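Local coordinates for protein GTP-sensing transcriptional pleiotropic repressor CodY (Clostridioides difficile, PDB 5N0L) that probably senses nutrient supply by binding isoleucine in a GAF domain, and apparently GTP as well, and represses transcription accordingly, at residues S78-Q83 and F104-G109; L111-T116 and S133-S138; V118-S123 and Y149-V154. All coordinates share one frame; numbering follows the deposited sequence. Where two conformers were deposited one is given.

Contact 1: residues S78-Q83 and F104-G109. With ILE (isoleucine), chain G.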
loop_
_atom_site.group_PDB
_atom_site.type_symbol
_atom_site.label_atom_id
_atom_site.label_comp_id
_atom_site.label_asym_id
_atom_site.label_seq_id
_atom_site.Cartn_x
_atom_site.Cartn_y
_atom_site.Cartn_z
ATOM N N SER A 78 -5.038 24.005 -20.006
ATOM C CA SER A 78 -4.003 24.984 -20.423
ATOM C C SER A 78 -3.377 25.514 -19.147
ATOM O O SER A 78 -3.918 25.359 -18.061
ATOM C CB SER A 78 -4.576 26.144 -21.191
ATOM O OG SER A 78 -5.420 26.988 -20.297
ATOM N N ASP A 79 -2.186 26.023 -19.221
ATOM C CA ASP A 79 -1.574 26.588 -18.079
ATOM C C ASP A 79 -2.424 27.721 -17.449
ATOM O O ASP A 79 -2.458 27.825 -16.247
ATOM C CB ASP A 79 -0.163 27.129 -18.412
ATOM C CG ASP A 79 0.588 27.559 -17.120
ATOM O OD1 ASP A 79 0.876 26.709 -16.150
ATOM O OD2 ASP A 79 0.893 28.742 -17.065
ATOM N N GLU A 80 -3.027 28.577 -18.261
ATOM C CA GLU A 80 -3.855 29.690 -17.746
ATOM C C GLU A 80 -5.037 29.124 -16.941
ATOM O O GLU A 80 -5.315 29.644 -15.830
ATOM C CB GLU A 80 -4.334 30.541 -18.886
ATOM C CG GLU A 80 -5.319 31.646 -18.537
ATOM C CD GLU A 80 -5.148 32.916 -19.317
ATOM O OE1 GLU A 80 -5.151 32.801 -20.540
ATOM O OE2 GLU A 80 -5.106 34.039 -18.714
ATOM N N TYR A 81 -5.695 28.110 -17.471
ATOM C CA TYR A 81 -6.847 27.494 -16.727
ATOM C C TYR A 81 -6.367 26.807 -15.473
ATOM O O TYR A 81 -7.003 26.903 -14.416
ATOM C CB TYR A 81 -7.631 26.534 -17.599
ATOM C CG TYR A 81 -8.582 27.151 -18.634
ATOM C CD1 TYR A 81 -8.424 28.448 -19.138
ATOM C CD2 TYR A 81 -9.706 26.445 -19.086
ATOM C CE1 TYR A 81 -9.324 28.982 -20.056
ATOM C CE2 TYR A 81 -10.647 27.015 -20.002
ATOM C CZ TYR A 81 -10.440 28.265 -20.475
ATOM O OH TYR A 81 -11.335 28.871 -21.330
ATOM N N THR A 82 -5.225 26.099 -15.545
ATOM C CA THR A 82 -4.657 25.460 -14.442
ATOM C C THR A 82 -4.359 26.384 -13.295
ATOM O O THR A 82 -4.697 26.004 -12.156
ATOM C CB THR A 82 -3.360 24.708 -14.922
ATOM O OG1 THR A 82 -3.759 23.757 -15.930
ATOM C CG2 THR A 82 -2.684 24.024 -13.748
ATOM N N GLN A 83 -3.695 27.535 -13.585
ATOM C CA GLN A 83 -3.338 28.622 -12.637
ATOM C C GLN A 83 -4.603 29.265 -12.041
ATOM O O GLN A 83 -4.613 29.516 -10.729
ATOM C CB GLN A 83 -2.255 29.534 -13.000
ATOM C CG GLN A 83 -0.984 28.688 -13.369
ATOM C CD GLN A 83 -0.460 27.672 -12.376
ATOM O OE1 GLN A 83 -0.315 27.933 -11.134
ATOM N NE2 GLN A 83 -0.015 26.503 -12.915
ATOM N N PHE A 104 -11.754 31.581 -16.814
ATOM C CA PHE A 104 -11.627 30.717 -17.993
ATOM C C PHE A 104 -11.679 31.632 -19.190
ATOM O O PHE A 104 -12.749 31.830 -19.819
ATOM C CB PHE A 104 -12.727 29.662 -18.034
ATOM C CG PHE A 104 -12.759 28.775 -16.874
ATOM C CD1 PHE A 104 -11.745 27.853 -16.589
ATOM C CD2 PHE A 104 -13.891 28.781 -16.013
ATOM C CE1 PHE A 104 -11.807 27.016 -15.533
ATOM C CE2 PHE A 104 -13.957 27.953 -14.912
ATOM C CZ PHE A 104 -12.944 27.038 -14.635
ATOM N N PRO A 105 -10.481 32.174 -19.601
ATOM C CA PRO A 105 -10.580 33.259 -20.580
ATOM C C PRO A 105 -10.944 32.946 -22.003
ATOM O O PRO A 105 -11.174 33.894 -22.761
ATOM C CB PRO A 105 -9.195 33.902 -20.530
ATOM C CG PRO A 105 -8.770 33.737 -19.179
ATOM C CD PRO A 105 -9.292 32.396 -18.749
ATOM N N GLU A 106 -11.017 31.657 -22.356
ATOM C CA GLU A 106 -11.306 31.236 -23.694
ATOM C C GLU A 106 -12.735 30.812 -23.885
ATOM O O GLU A 106 -13.075 30.044 -24.821
ATOM C CB GLU A 106 -10.397 30.014 -24.063
ATOM C CG GLU A 106 -8.910 30.228 -23.910
ATOM C CD GLU A 106 -8.508 31.503 -24.577
ATOM O OE1 GLU A 106 -8.785 31.621 -25.803
ATOM O OE2 GLU A 106 -7.979 32.402 -23.868
ATOM N N GLU A 107 -13.623 31.293 -23.035
ATOM C CA GLU A 107 -14.947 30.783 -23.121
ATOM C C GLU A 107 -15.912 31.616 -23.933
ATOM O O GLU A 107 -17.182 31.444 -23.745
ATOM C CB GLU A 107 -15.515 30.582 -21.689
ATOM C CG GLU A 107 -14.815 29.515 -20.915
ATOM C CD GLU A 107 -14.788 28.177 -21.611
ATOM O OE1 GLU A 107 -15.911 27.667 -21.842
ATOM O OE2 GLU A 107 -13.625 27.648 -21.934
ATOM N N HIS A 108 -15.422 32.421 -24.876
ATOM C CA HIS A 108 -16.260 33.469 -25.513
ATOM C C HIS A 108 -17.585 33.047 -26.245
ATOM O O HIS A 108 -18.579 33.866 -26.290
ATOM C CB HIS A 108 -15.439 34.477 -26.339
ATOM C CG HIS A 108 -15.648 35.897 -25.890
ATOM N ND1 HIS A 108 -16.906 36.481 -25.843
ATOM C CD2 HIS A 108 -14.788 36.821 -25.386
ATOM C CE1 HIS A 108 -16.809 37.710 -25.358
ATOM N NE2 HIS A 108 -15.533 37.943 -25.084
ATOM N N GLY A 109 -17.675 31.820 -26.780
ATOM C CA GLY A 109 -19.043 31.363 -27.256
ATOM C C GLY A 109 -19.930 30.625 -26.217
ATOM O O GLY A 109 -20.990 30.082 -26.567
HETATM N N ILE G . -15.154 24.860 -21.644
HETATM C CA ILE G . -15.653 24.217 -20.392
HETATM C C ILE G . -17.012 23.613 -20.639
HETATM O O ILE G . -17.883 24.311 -21.152
HETATM C CB ILE G . -15.684 25.226 -19.264
HETATM C CG1 ILE G . -14.245 25.652 -18.937
HETATM C CG2 ILE G . -16.221 24.606 -18.018
HETATM C CD1 ILE G . -13.438 24.651 -18.131
HETATM O OXT ILE G . -17.149 22.431 -20.404
HETATM O O HOH W 1 -6.622 30.955 -21.645
#

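Contact 2: residues L111-T116 and S133-S138. With ILE (isoleucine), chain G.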
loop_
_atom_site.group_PDB
_atom_site.type_symbol
_atom_site.label_atom_id
_atom_site.label_comp_id
_atom_site.label_asym_id
_atom_site.label_seq_id
_atom_site.Cartn_x
_atom_site.Cartn_y
_atom_site.Cartn_z
ATOM N N LEU A 111 -20.841 31.638 -22.832
ATOM C CA LEU A 111 -20.959 32.525 -21.664
ATOM C C LEU A 111 -22.293 32.336 -21.024
ATOM O O LEU A 111 -22.452 32.804 -19.883
ATOM C CB LEU A 111 -20.718 34.016 -21.967
ATOM C CG LEU A 111 -19.287 34.285 -22.554
ATOM C CD1 LEU A 111 -19.165 35.765 -22.890
ATOM C CD2 LEU A 111 -18.213 33.837 -21.555
ATOM N N GLN A 112 -23.211 31.662 -21.721
ATOM C CA GLN A 112 -24.585 31.330 -21.158
ATOM C C GLN A 112 -24.567 30.123 -20.217
ATOM O O GLN A 112 -25.522 29.767 -19.577
ATOM C CB GLN A 112 -25.663 31.118 -22.217
ATOM C CG GLN A 112 -25.405 31.568 -23.622
ATOM C CD GLN A 112 -24.769 30.447 -24.438
ATOM O OE1 GLN A 112 -25.516 29.644 -25.061
ATOM N NE2 GLN A 112 -23.386 30.360 -24.427
ATOM N N LYS A 113 -23.460 29.463 -20.068
ATOM C CA LYS A 113 -23.365 28.324 -19.199
ATOM C C LYS A 113 -23.191 28.711 -17.714
ATOM O O LYS A 113 -22.839 29.827 -17.383
ATOM C CB LYS A 113 -22.131 27.477 -19.616
ATOM C CG LYS A 113 -22.378 26.953 -21.021
ATOM C CD LYS A 113 -21.267 26.011 -21.470
ATOM C CE LYS A 113 -21.444 24.659 -20.901
ATOM N NZ LYS A 113 -20.480 23.605 -21.401
ATOM N N TYR A 114 -23.557 27.764 -16.859
ATOM C CA TYR A 114 -23.310 27.853 -15.440
ATOM C C TYR A 114 -22.203 26.908 -15.134
ATOM O O TYR A 114 -22.315 25.732 -15.472
ATOM C CB TYR A 114 -24.554 27.382 -14.637
ATOM C CG TYR A 114 -25.782 28.290 -14.918
ATOM C CD1 TYR A 114 -25.974 29.429 -14.161
ATOM C CD2 TYR A 114 -26.684 27.993 -15.898
ATOM C CE1 TYR A 114 -27.057 30.261 -14.422
ATOM C CE2 TYR A 114 -27.797 28.813 -16.172
ATOM C CZ TYR A 114 -27.954 29.972 -15.435
ATOM O OH TYR A 114 -29.105 30.772 -15.638
ATOM N N THR A 115 -21.205 27.424 -14.469
ATOM C CA THR A 115 -20.049 26.617 -14.078
ATOM C C THR A 115 -19.770 26.704 -12.568
ATOM O O THR A 115 -19.755 27.811 -11.985
ATOM C CB THR A 115 -18.814 27.106 -14.899
ATOM O OG1 THR A 115 -19.117 26.902 -16.290
ATOM C CG2 THR A 115 -17.555 26.241 -14.426
ATOM N N THR A 116 -19.622 25.555 -11.941
ATOM C CA THR A 116 -19.249 25.438 -10.580
ATOM C C THR A 116 -17.843 24.830 -10.436
ATOM O O THR A 116 -17.539 23.805 -11.081
ATOM C CB THR A 116 -20.308 24.628 -9.853
ATOM O OG1 THR A 116 -21.536 25.446 -9.841
ATOM C CG2 THR A 116 -19.894 24.268 -8.418
ATOM N N SER A 133 -20.097 21.938 -15.434
ATOM C CA SER A 133 -20.628 22.965 -16.312
ATOM C C SER A 133 -21.781 22.522 -17.156
ATOM O O SER A 133 -21.795 21.422 -17.630
ATOM C CB SER A 133 -19.533 23.526 -17.170
ATOM O OG SER A 133 -19.931 24.594 -18.004
ATOM N N ARG A 134 -22.853 23.360 -17.262
ATOM C CA ARG A 134 -24.014 22.977 -18.013
ATOM C C ARG A 134 -24.798 24.220 -18.472
ATOM O O ARG A 134 -24.614 25.349 -17.975
ATOM C CB ARG A 134 -24.902 21.997 -17.215
ATOM C CG ARG A 134 -25.614 22.765 -16.061
ATOM C CD ARG A 134 -26.299 21.748 -15.230
ATOM N NE ARG A 134 -27.135 22.355 -14.123
ATOM C CZ ARG A 134 -27.622 21.641 -13.124
ATOM N NH1 ARG A 134 -27.462 20.335 -13.028
ATOM N NH2 ARG A 134 -28.446 22.288 -12.190
ATOM N N TYR A 135 -25.621 24.018 -19.446
ATOM C CA TYR A 135 -26.473 25.061 -20.013
ATOM C C TYR A 135 -27.785 25.066 -19.143
ATOM O O TYR A 135 -28.083 24.116 -18.453
ATOM C CB TYR A 135 -26.926 24.770 -21.423
ATOM C CG TYR A 135 -25.706 24.913 -22.471
ATOM C CD1 TYR A 135 -25.382 26.141 -22.922
ATOM C CD2 TYR A 135 -24.995 23.836 -22.834
ATOM C CE1 TYR A 135 -24.317 26.384 -23.775
ATOM C CE2 TYR A 135 -23.944 24.015 -23.725
ATOM C CZ TYR A 135 -23.591 25.271 -24.151
ATOM O OH TYR A 135 -22.511 25.474 -25.019
ATOM N N SER A 136 -28.410 26.203 -19.262
ATOM C CA SER A 136 -29.922 26.363 -18.955
ATOM C C SER A 136 -30.222 26.463 -17.450
ATOM O O SER A 136 -30.973 27.365 -17.054
ATOM C CB SER A 136 -30.735 25.270 -19.647
ATOM O OG SER A 136 -32.188 25.467 -19.614
ATOM N N ASN A 137 -29.777 25.557 -16.643
ATOM C CA ASN A 137 -30.039 25.483 -15.185
ATOM C C ASN A 137 -28.898 25.820 -14.298
ATOM O O ASN A 137 -27.880 25.092 -14.238
ATOM C CB ASN A 137 -30.644 24.110 -14.834
ATOM C CG ASN A 137 -32.059 23.909 -15.483
ATOM O OD1 ASN A 137 -33.015 24.711 -15.237
ATOM N ND2 ASN A 137 -32.203 22.832 -16.283
ATOM N N SER A 138 -29.082 26.793 -13.408
ATOM C CA SER A 138 -28.165 26.996 -12.357
ATOM C C SER A 138 -28.108 25.803 -11.399
ATOM O O SER A 138 -29.059 24.975 -11.325
ATOM C CB SER A 138 -28.549 28.257 -11.601
ATOM O OG SER A 138 -29.933 28.087 -11.211
HETATM N N ILE G . -15.154 24.860 -21.644
HETATM C CA ILE G . -15.653 24.217 -20.392
HETATM C C ILE G . -17.012 23.613 -20.639
HETATM O O ILE G . -17.883 24.311 -21.152
HETATM C CB ILE G . -15.684 25.226 -19.264
HETATM C CG1 ILE G . -14.245 25.652 -18.937
HETATM C CG2 ILE G . -16.221 24.606 -18.018
HETATM C CD1 ILE G . -13.438 24.651 -18.131
HETATM O OXT ILE G . -17.149 22.431 -20.404
HETATM O O HOH W 2 -27.612 28.262 -20.658
HETATM O O HOH W 3 -21.744 21.291 -20.449
#

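Contact 3: residues V118-S123 and Y149-V154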
loop_
_atom_site.group_PDB
_atom_site.type_symbol
_atom_site.label_atom_id
_atom_site.label_comp_id
_atom_site.label_asym_id
_atom_site.label_seq_id
_atom_site.Cartn_x
_atom_site.Cartn_y
_atom_site.Cartn_z
ATOM N N VAL A 118 -15.103 23.447 -7.675
ATOM C CA VAL A 118 -14.975 22.895 -6.339
ATOM C C VAL A 118 -13.547 22.475 -6.075
ATOM O O VAL A 118 -13.077 21.517 -6.762
ATOM C CB VAL A 118 -15.885 21.712 -6.101
ATOM C CG1 VAL A 118 -15.790 21.246 -4.641
ATOM C CG2 VAL A 118 -17.318 22.080 -6.515
ATOM N N PRO A 119 -12.916 23.100 -5.062
ATOM C CA PRO A 119 -11.558 22.613 -4.691
ATOM C C PRO A 119 -11.579 21.176 -4.210
ATOM O O PRO A 119 -12.469 20.728 -3.469
ATOM C CB PRO A 119 -11.121 23.560 -3.585
ATOM C CG PRO A 119 -11.845 24.861 -3.893
ATOM C CD PRO A 119 -13.191 24.414 -4.421
ATOM N N ILE A 120 -10.545 20.400 -4.581
ATOM C CA ILE A 120 -10.390 19.050 -4.099
ATOM C C ILE A 120 -9.250 19.095 -3.096
ATOM O O ILE A 120 -8.095 19.449 -3.444
ATOM C CB ILE A 120 -10.060 18.053 -5.228
ATOM C CG1 ILE A 120 -11.198 17.937 -6.232
ATOM C CG2 ILE A 120 -9.666 16.719 -4.662
ATOM C CD1 ILE A 120 -11.027 17.136 -7.536
ATOM N N LEU A 121 -9.557 18.741 -1.869
ATOM C CA LEU A 121 -8.680 18.849 -0.742
ATOM C C LEU A 121 -8.577 17.459 -0.115
ATOM O O LEU A 121 -9.497 16.635 -0.156
ATOM C CB LEU A 121 -9.241 19.805 0.294
ATOM C CG LEU A 121 -9.656 21.211 -0.208
ATOM C CD1 LEU A 121 -10.287 22.067 0.904
ATOM C CD2 LEU A 121 -8.494 21.948 -0.851
ATOM N N GLY A 122 -7.386 17.168 0.393
ATOM C CA GLY A 122 -7.115 15.894 0.969
ATOM C C GLY A 122 -5.963 16.132 1.866
ATOM O O GLY A 122 -5.046 16.774 1.454
ATOM N N SER A 123 -6.076 15.675 3.120
ATOM C CA SER A 123 -5.093 15.898 4.173
ATOM C C SER A 123 -4.520 17.312 4.155
ATOM O O SER A 123 -3.298 17.527 3.953
ATOM C CB SER A 123 -4.023 14.824 4.094
ATOM O OG SER A 123 -4.582 13.562 4.462
ATOM N N TYR A 149 -19.233 16.437 -1.794
ATOM C CA TYR A 149 -18.879 15.228 -1.254
ATOM C C TYR A 149 -18.069 14.415 -2.336
ATOM O O TYR A 149 -17.132 13.710 -1.933
ATOM C CB TYR A 149 -19.952 14.410 -0.588
ATOM C CG TYR A 149 -20.737 13.498 -1.325
ATOM C CD1 TYR A 149 -20.237 12.218 -1.750
ATOM C CD2 TYR A 149 -22.122 13.740 -1.463
ATOM C CE1 TYR A 149 -21.061 11.317 -2.349
ATOM C CE2 TYR A 149 -22.920 12.844 -2.078
ATOM C CZ TYR A 149 -22.419 11.618 -2.479
ATOM O OH TYR A 149 -23.265 10.747 -3.075
ATOM N N SER A 150 -18.453 14.528 -3.575
ATOM C CA SER A 150 -17.705 13.805 -4.665
ATOM C C SER A 150 -16.283 14.317 -4.767
ATOM O O SER A 150 -15.346 13.438 -4.851
ATOM C CB SER A 150 -18.422 14.001 -5.974
ATOM O OG SER A 150 -19.638 13.293 -6.081
ATOM N N ALA A 151 -16.087 15.610 -4.657
ATOM C CA ALA A 151 -14.702 16.198 -4.564
ATOM C C ALA A 151 -13.918 15.724 -3.399
ATOM O O ALA A 151 -12.717 15.387 -3.498
ATOM C CB ALA A 151 -14.728 17.704 -4.607
ATOM N N THR A 152 -14.553 15.646 -2.206
ATOM C CA THR A 152 -13.919 15.123 -1.066
ATOM C C THR A 152 -13.497 13.639 -1.255
ATOM O O THR A 152 -12.399 13.249 -0.823
ATOM C CB THR A 152 -14.899 15.279 0.169
ATOM O OG1 THR A 152 -15.057 16.683 0.377
ATOM C CG2 THR A 152 -14.338 14.698 1.374
ATOM N N VAL A 153 -14.344 12.840 -1.886
ATOM C CA VAL A 153 -13.999 11.454 -2.144
ATOM C C VAL A 153 -12.755 11.371 -3.124
ATOM O O VAL A 153 -11.801 10.579 -2.821
ATOM C CB VAL A 153 -15.165 10.700 -2.756
ATOM C CG1 VAL A 153 -14.751 9.365 -3.400
ATOM C CG2 VAL A 153 -16.145 10.423 -1.649
ATOM N N VAL A 154 -12.759 12.188 -4.123
ATOM C CA VAL A 154 -11.505 12.265 -5.026
ATOM C C VAL A 154 -10.269 12.571 -4.180
ATOM O O VAL A 154 -9.247 11.803 -4.259
ATOM C CB VAL A 154 -11.651 13.230 -6.205
ATOM C CG1 VAL A 154 -10.273 13.308 -7.036
ATOM C CG2 VAL A 154 -12.763 12.863 -7.147
HETATM O O HOH W 4 -10.674 14.614 0.973
#

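Contact 1: residues S78-Q83 and F104-G109
Part of the isoleucine pocket of the CodY GAF domain is formed where the first turns of helix 79-85 meet the loop that follows helix 100-103. Tyr81 carries the contact. Its CG lies anti to the carbonyl carbon, beside the backbone N (chi1 -77°), which sends the long phenol across the loop so that the hydroxyl ends alongside the type I turn from Phe104 to Glu107. There OH is gripped twice, both partners lying near the ring plane. It accepts from Glu106 N in a bent bond of 138°. It also donates to Glu107 OE2 at 2.7 Å, on the anti lone pair. A tyrosine suits this place because one rigid group both donates and accepts while its ring packs. Glu107, bent at chi2, turns its other oxygen to the ligand, and OE1 accepts from the ammonium N of isoleucine at 2.9 Å. OE1 also pairs with Arg110, and these positive groups probably keep the buried carboxylate ionised. Phe104 points its edge at the face of Tyr81 in a T-shaped stack, planes 64° apart, with CD1 lying 3.5 Å from Tyr81 CD2; one face of its own ring takes the isoleucine CD1 methyl. Toward solvent a water donates to both Glu80 OE1 and Glu106 OE2, bridging two like charges. Ser78 caps the helix, its OG accepting from Tyr81 N at 3.1 Å. Phe104 also packs on Val85 of helix 79-85 and on Thr115 and Val117 of strand 114-122, while Glu107 leans on Ile100 of helix 100-103.

Contact 2: residues L111-T116 and S133-S138
Two tyrosine rings pack at the open end of the beta hairpin made by strands 114-122 and 125-134. One face of Tyr135 is covered by the aliphatic chain of Lys113, whose CG makes a CH-pi contact 3.7 Å from the ring centroid, while Gln112 OE1 sits at the ring edge. Tyr114 receives Ser138 N over the centre of one face, and Ser138 CB adds a CH-pi contact to the same ring. The flat guanidinium of Arg134 is bonded within its plane: NE donates to Asn137 O at 2.8 Å, an almost straight bond of 173°, and NH2 to Ser138 O, so an extended arginine ties down the loop that follows its own strand. Between the strands, Tyr114 and Arg134 form an antiparallel hydrogen-bonded pair, Tyr114 N to Arg134 O at 2.9 Å and Arg134 N to Tyr114 O at 3.0 Å. The next pair, Thr115 with Ser133, is non-hydrogen-bonded through the backbone, and its side chains face the isoleucine pocket. Their hydroxyls are joined at 3.0 Å, Thr115 OG1 to Ser133 OG, so small polar side chains satisfy each other beside the apolar side chain of the ligand, whose CG2 touches Ser133 CB. Lysine suits position 113 because its methylenes can lie on a ring while the charged end travels on; the bend of Lys113 at chi3 turns it toward the ligand. Asp63 pairs with Lys113 NZ, consistent with a charged ammonium, and also accepts from Tyr135 OH, which fixes the hydroxyl end of that ring. A water accepts from NZ and donates to Ser133 O, and the NZ of Lys113 itself donates to the isoleucine carboxylate O at 2.7 Å.

Contact 3: residues V118-S123 and Y149-V154
Ala151 and Ile120 bury the most surface where helix 141-158 packs against the central antiparallel sheet of the GAF domain, with Val154 next. The helix runs obliquely along strand 114-122, the local axes coming within 6.7 Å of each other at a crossing angle of -38°. Such a close approach is made possible by alanine at the crossing point: the CB of Ala151 points toward the strand and is the whole of its side chain, so the backbones come near, with the CA atoms of Ile120 and Ala151 5.2 Å apart. That single methyl touches Val118 CG1 at 3.7 Å and Ile120 CG1 at 3.9 Å, thus resting between two residues two apart on the strand. Beta-branched residues suit the strand here, since each offers two branches close to the backbone. In Ile120 these divide the work: CG2, anti to the backbone N, lies against Ala151 O, whereas CG1, anti to the carbonyl carbon (chi1 -64°), carries an extended chain onward to CD1. One helical turn after Ala151, Val154 meets this tip obliquely, its CG1 3.9 Å from Ile120 CD1. Leu130 of strand 125-134 extends the apolar layer by touching both Ile120 and Ala151, and Val154 continues it to Leu32 of helix 30-40. Elsewhere on the helix Tyr149 stacks on Tyr149 of a neighbouring subunit, so the helix joins sheet packing to the assembly. No direct hydrogen bond spans strand and helix, but one water donates to both backbones, to Leu121 O at 2.6 Å and to Thr152 O at 2.8 Å.

In the fold
Contacts 1 and 2 share the isoleucine: contact 1 meets its ammonium group through Glu107 and contact 2 its carboxylate through Lys113. Their centres are 16 Å apart, and they also touch directly where Phe104 CE2 packs on Thr115 CG2 at 4.0 Å. Asn43, Tyr45, Asp63 and Ser65 add further hydrogen bonds to the ligand. Contact 3 lies on the other side of the chain's centre from contact 1, 22 Å between centres, and the side chain of Val118 is about 12 Å from the isoleucine. Strand 114-122 nevertheless connects contacts 2 and 3, entering beside the pocket and running on to helix 141-158, which meets neighbouring subunits.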